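Local coordinates for aggregation suppressing protein (Salmonella enterica subsp. enterica serovar Typhimurium, PDB 4ZJ9) that acts as a small heat shock protein chaperone that suppresses aggregation, probably by holding unfolding proteins under stress, at the interface of chains A and B. Numbering follows the deposited sequence. Chains: chain A/B, Aggregation suppressing protein.

Contact 1: the interface of chains A and B. Residues chain A 99-102; chain B 46-49.
Strand 99-100 of chain A pairs antiparallel with the start of strand 47-51 of chain B, and the loop residues A:Gly101 and A:Ile102 carry the contact on past B:Asp48 and B:Tyr47 to B:Ala46. Backbone pairing opens the contact: B:Leu49 N gives a nearly straight hydrogen bond to A:Tyr99 O (2.8 Å), and A:Tyr99 N returns a longer one to B:Leu49 O (3.2 Å). As the chain leaves the strand, A:Gly101 N bonds to B:Tyr47 O at 2.8 Å, and its lack of a side chain may help the two backbones pass closely.

B:Asp48 extends the sheet pattern with its side chain. Its carboxylate oxygen OD1 takes the N-H of A:Ile102 (N to OD1 2.8 Å) on the syn side, about 25° out of the carboxylate plane, and a weak, bent bond from A:Gly101 N adds to this grip. With CG anti to its own carbonyl carbon (chi1 -75°), the short acid side chain turns toward the loop. A:Ile102 packs across it at about a right angle, its CB 3.7 Å from B:Asp48 CG, while its CG1 also reaches the methyl of B:Ala46. A:Arg100 NE lies 4.8 Å from B:Asp48 OD2, too far for a salt bridge, though the opposite charges may attract.

The two tyrosine side chains cross at about a right angle. A:Tyr99, with CG anti to its backbone N (chi1 174°), sets CE2 over one face of the B:Tyr47 ring near its rim, and CD2 comes within 3.5 Å of B:Tyr47 CE2; two broad flat rings can bury apolar surface between the chains. The site thus fastens an exchanged segment of chain A to the edge of chain B's sheet, helping to build the dimer.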
# COMPACT_ATOMS: atom_id res chain seq x y z
N TYR A 99 9.79 4.36 -15.48
CA TYR A 99 8.36 4.13 -15.50
C TYR A 99 7.81 4.47 -14.14
O TYR A 99 8.41 4.14 -13.12
CB TYR A 99 8.06 2.69 -15.84
CG TYR A 99 6.61 2.39 -15.72
CD1 TYR A 99 5.70 2.97 -16.60
CD2 TYR A 99 6.14 1.60 -14.73
CE1 TYR A 99 4.35 2.75 -16.45
CE2 TYR A 99 4.79 1.34 -14.60
CZ TYR A 99 3.91 1.92 -15.45
OH TYR A 99 2.59 1.65 -15.31
N ARG A 100 6.68 5.17 -14.13
CA ARG A 100 6.10 5.59 -12.84
C ARG A 100 4.66 5.27 -12.84
O ARG A 100 3.82 6.00 -13.39
CB ARG A 100 6.35 7.04 -12.60
CG ARG A 100 5.84 7.53 -11.28
CD ARG A 100 6.26 8.97 -11.05
NE ARG A 100 6.46 9.22 -9.62
CZ ARG A 100 7.23 10.18 -9.12
NH1 ARG A 100 7.89 11.02 -9.93
NH2 ARG A 100 7.34 10.29 -7.81
N GLY A 101 4.37 4.10 -12.28
CA GLY A 101 3.05 3.60 -12.25
C GLY A 101 2.40 3.89 -10.94
O GLY A 101 1.22 3.74 -10.82
N ILE A 102 3.17 4.30 -9.94
CA ILE A 102 2.63 4.52 -8.60
C ILE A 102 2.39 6.02 -8.42
O ILE A 102 3.33 6.82 -8.42
CB ILE A 102 3.62 4.06 -7.52
CG1 ILE A 102 3.77 2.56 -7.54
CG2 ILE A 102 3.10 4.42 -6.14
CD1 ILE A 102 4.81 2.03 -6.55
N ALA B 46 0.55 -1.80 -9.27
CA ALA B 46 1.29 -0.70 -9.81
C ALA B 46 2.77 -0.84 -9.44
O ALA B 46 3.09 -1.38 -8.39
CB ALA B 46 0.71 0.61 -9.26
N TYR B 47 3.65 -0.38 -10.27
CA TYR B 47 5.04 -0.35 -9.94
C TYR B 47 5.73 0.89 -10.54
O TYR B 47 5.21 1.58 -11.46
CB TYR B 47 5.75 -1.67 -10.33
CG TYR B 47 5.89 -1.87 -11.85
CD1 TYR B 47 4.90 -2.51 -12.58
CD2 TYR B 47 7.04 -1.43 -12.54
CE1 TYR B 47 5.00 -2.65 -13.96
CE2 TYR B 47 7.17 -1.61 -13.91
CZ TYR B 47 6.14 -2.19 -14.62
OH TYR B 47 6.29 -2.38 -15.98
N ASP B 48 6.91 1.15 -10.03
CA ASP B 48 7.77 2.18 -10.52
C ASP B 48 9.06 1.47 -10.84
O ASP B 48 9.44 0.49 -10.18
CB ASP B 48 8.12 3.19 -9.45
CG ASP B 48 6.99 4.15 -9.11
OD1 ASP B 48 5.97 4.26 -9.87
OD2 ASP B 48 7.12 4.78 -8.05
N LEU B 49 9.79 2.02 -11.81
CA LEU B 49 11.12 1.52 -12.12
C LEU B 49 12.02 2.69 -12.26
O LEU B 49 11.75 3.61 -13.07
CB LEU B 49 11.09 0.67 -13.41
CG LEU B 49 12.41 0.01 -13.78
CD1 LEU B 49 12.86 -1.04 -12.75
CD2 LEU B 49 12.19 -0.60 -15.16

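Contact 2: the interface of chains A and B. Residues chain A 48-51, 57; chain B 96-99.
Strand 47-51 of chain A, backed by A:Tyr57 of strand 56-62, meets the B:His96 to B:Tyr99 stretch of chain B, in which the short strand B:Trp97 and the loop residue B:Ile98 lead into strand 99-100. A:Lys51 N bonds to B:His96 O (2.8 Å). Farther along, A:Leu49 O takes two N-H groups, one from B:Ile98 N (2.9 Å), beside the bond from B:Tyr99 N that repeats the strand pairing of the other half. Two successive N-H groups on one carbonyl, with B:Ile98 in a near-helical backbone conformation, have the form of a classic beta bulge.

B:Trp97 offers a broad apolar surface to polar side chains. The A:Gln50 side chain lies alongside it, pointing the same way, with CG 3.7 Å from the centroid of the six-membered ring in a CH-pi contact. Its amide is stacked 5° from parallel with the indole, a fit for a flat, polarised group. A:Asp48 instead stands at the indole edge, its carboxylate turned 81° from the ring plane and its CG 3.6 Å from B:Trp97 CZ3.

B:Ile98 points its branches toward the apolar parts of chain A. CG1 is anti to the carbonyl carbon (chi1 -66°), and CD1 at its end reaches the edge of the A:Tyr57 ring, 3.7 Å from CD2, and A:Lys51 CB. CG2 packs instead against A:Leu49 CD2, 3.8 Å away. In the fold, the chain B segment is an added edge on the alpha-crystallin sheet of chain A.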
# COMPACT_ATOMS: atom_id res chain seq x y z
N ASP A 48 -11.82 0.05 3.15
CA ASP A 48 -12.74 -0.97 3.56
C ASP A 48 -13.35 -0.42 4.83
O ASP A 48 -12.71 0.31 5.60
CB ASP A 48 -12.02 -2.24 3.98
CG ASP A 48 -11.49 -3.05 2.81
OD1 ASP A 48 -11.86 -2.82 1.62
OD2 ASP A 48 -10.65 -3.92 3.11
N LEU A 49 -14.59 -0.85 5.09
CA LEU A 49 -15.25 -0.51 6.34
C LEU A 49 -15.87 -1.75 6.87
O LEU A 49 -16.68 -2.41 6.17
CB LEU A 49 -16.29 0.60 6.12
CG LEU A 49 -16.97 1.11 7.39
CD1 LEU A 49 -16.00 1.81 8.34
CD2 LEU A 49 -18.08 2.04 6.90
N GLN A 50 -15.46 -2.13 8.05
CA GLN A 50 -16.04 -3.29 8.66
C GLN A 50 -16.71 -2.95 9.96
O GLN A 50 -16.41 -1.97 10.61
CB GLN A 50 -14.92 -4.30 8.99
CG GLN A 50 -14.28 -4.89 7.76
CD GLN A 50 -12.90 -5.50 8.10
OE1 GLN A 50 -11.90 -4.86 7.96
NE2 GLN A 50 -12.90 -6.72 8.62
N LYS A 51 -17.66 -3.81 10.33
CA LYS A 51 -18.42 -3.76 11.59
C LYS A 51 -17.95 -5.02 12.42
O LYS A 51 -18.27 -6.15 12.06
CB LYS A 51 -19.92 -3.77 11.20
CG LYS A 51 -20.94 -3.53 12.30
CD LYS A 51 -22.37 -3.31 11.70
CE LYS A 51 -22.84 -4.50 10.83
NZ LYS A 51 -24.30 -4.53 10.43
N TYR A 57 -16.54 -0.26 14.71
CA TYR A 57 -16.23 -0.25 13.30
C TYR A 57 -14.71 -0.28 13.12
O TYR A 57 -13.98 0.12 13.97
CB TYR A 57 -16.83 0.98 12.64
CG TYR A 57 -18.33 1.11 12.79
CD1 TYR A 57 -18.90 1.77 13.89
CD2 TYR A 57 -19.18 0.56 11.85
CE1 TYR A 57 -20.28 1.86 14.04
CE2 TYR A 57 -20.55 0.66 11.98
CZ TYR A 57 -21.10 1.30 13.07
OH TYR A 57 -22.47 1.34 13.14
N HIS B 96 -20.34 -8.32 8.48
CA HIS B 96 -19.23 -7.50 9.02
C HIS B 96 -18.63 -6.58 7.99
O HIS B 96 -17.89 -5.68 8.32
CB HIS B 96 -18.07 -8.35 9.52
CG HIS B 96 -18.36 -9.14 10.75
ND1 HIS B 96 -19.61 -9.21 11.33
CD2 HIS B 96 -17.56 -9.95 11.49
CE1 HIS B 96 -19.55 -9.99 12.39
NE2 HIS B 96 -18.33 -10.46 12.51
N TRP B 97 -18.86 -6.87 6.73
CA TRP B 97 -18.33 -6.07 5.66
C TRP B 97 -19.43 -5.13 5.32
O TRP B 97 -20.53 -5.54 4.96
CB TRP B 97 -17.91 -6.92 4.47
CG TRP B 97 -16.64 -7.63 4.83
CD1 TRP B 97 -16.51 -8.83 5.47
CD2 TRP B 97 -15.33 -7.11 4.67
NE1 TRP B 97 -15.18 -9.11 5.69
CE2 TRP B 97 -14.43 -8.08 5.19
CE3 TRP B 97 -14.82 -5.93 4.11
CZ2 TRP B 97 -13.06 -7.89 5.17
CZ3 TRP B 97 -13.48 -5.76 4.08
CH2 TRP B 97 -12.60 -6.74 4.60
N ILE B 98 -19.14 -3.86 5.52
CA ILE B 98 -20.02 -2.78 5.14
C ILE B 98 -19.67 -2.34 3.72
O ILE B 98 -20.58 -2.11 2.84
CB ILE B 98 -19.88 -1.62 6.11
CG1 ILE B 98 -20.39 -2.04 7.50
CG2 ILE B 98 -20.64 -0.44 5.55
CD1 ILE B 98 -20.19 -1.00 8.61
N TYR B 99 -18.37 -2.26 3.46
CA TYR B 99 -17.87 -1.80 2.18
C TYR B 99 -16.48 -2.35 2.00
O TYR B 99 -15.67 -2.36 2.94
CB TYR B 99 -17.85 -0.30 2.12
CG TYR B 99 -17.20 0.20 0.89
CD1 TYR B 99 -17.79 -0.01 -0.35
CD2 TYR B 99 -15.99 0.81 0.93
CE1 TYR B 99 -17.16 0.38 -1.51
CE2 TYR B 99 -15.37 1.25 -0.23
CZ TYR B 99 -15.96 1.03 -1.43
OH TYR B 99 -15.34 1.46 -2.55

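Contact 1 and contact 2 lie about 30 Å apart, measured between the centres of their C-alpha atoms, and belong to one two-fold symmetric interface. Both use strand 47-51 of one chain and the 96-102 stretch of the other, with the chains exchanged. Contact 1 covers the start of the receiving strand and contact 2 its later part, overlapping at residues 48, 49 and 99; the twin of each therefore continues the other. Each subunit both gives an edge segment and receives one, a reciprocal exchange that ties the alpha-crystallin domains into a dimer, probably the building block of larger oligomers.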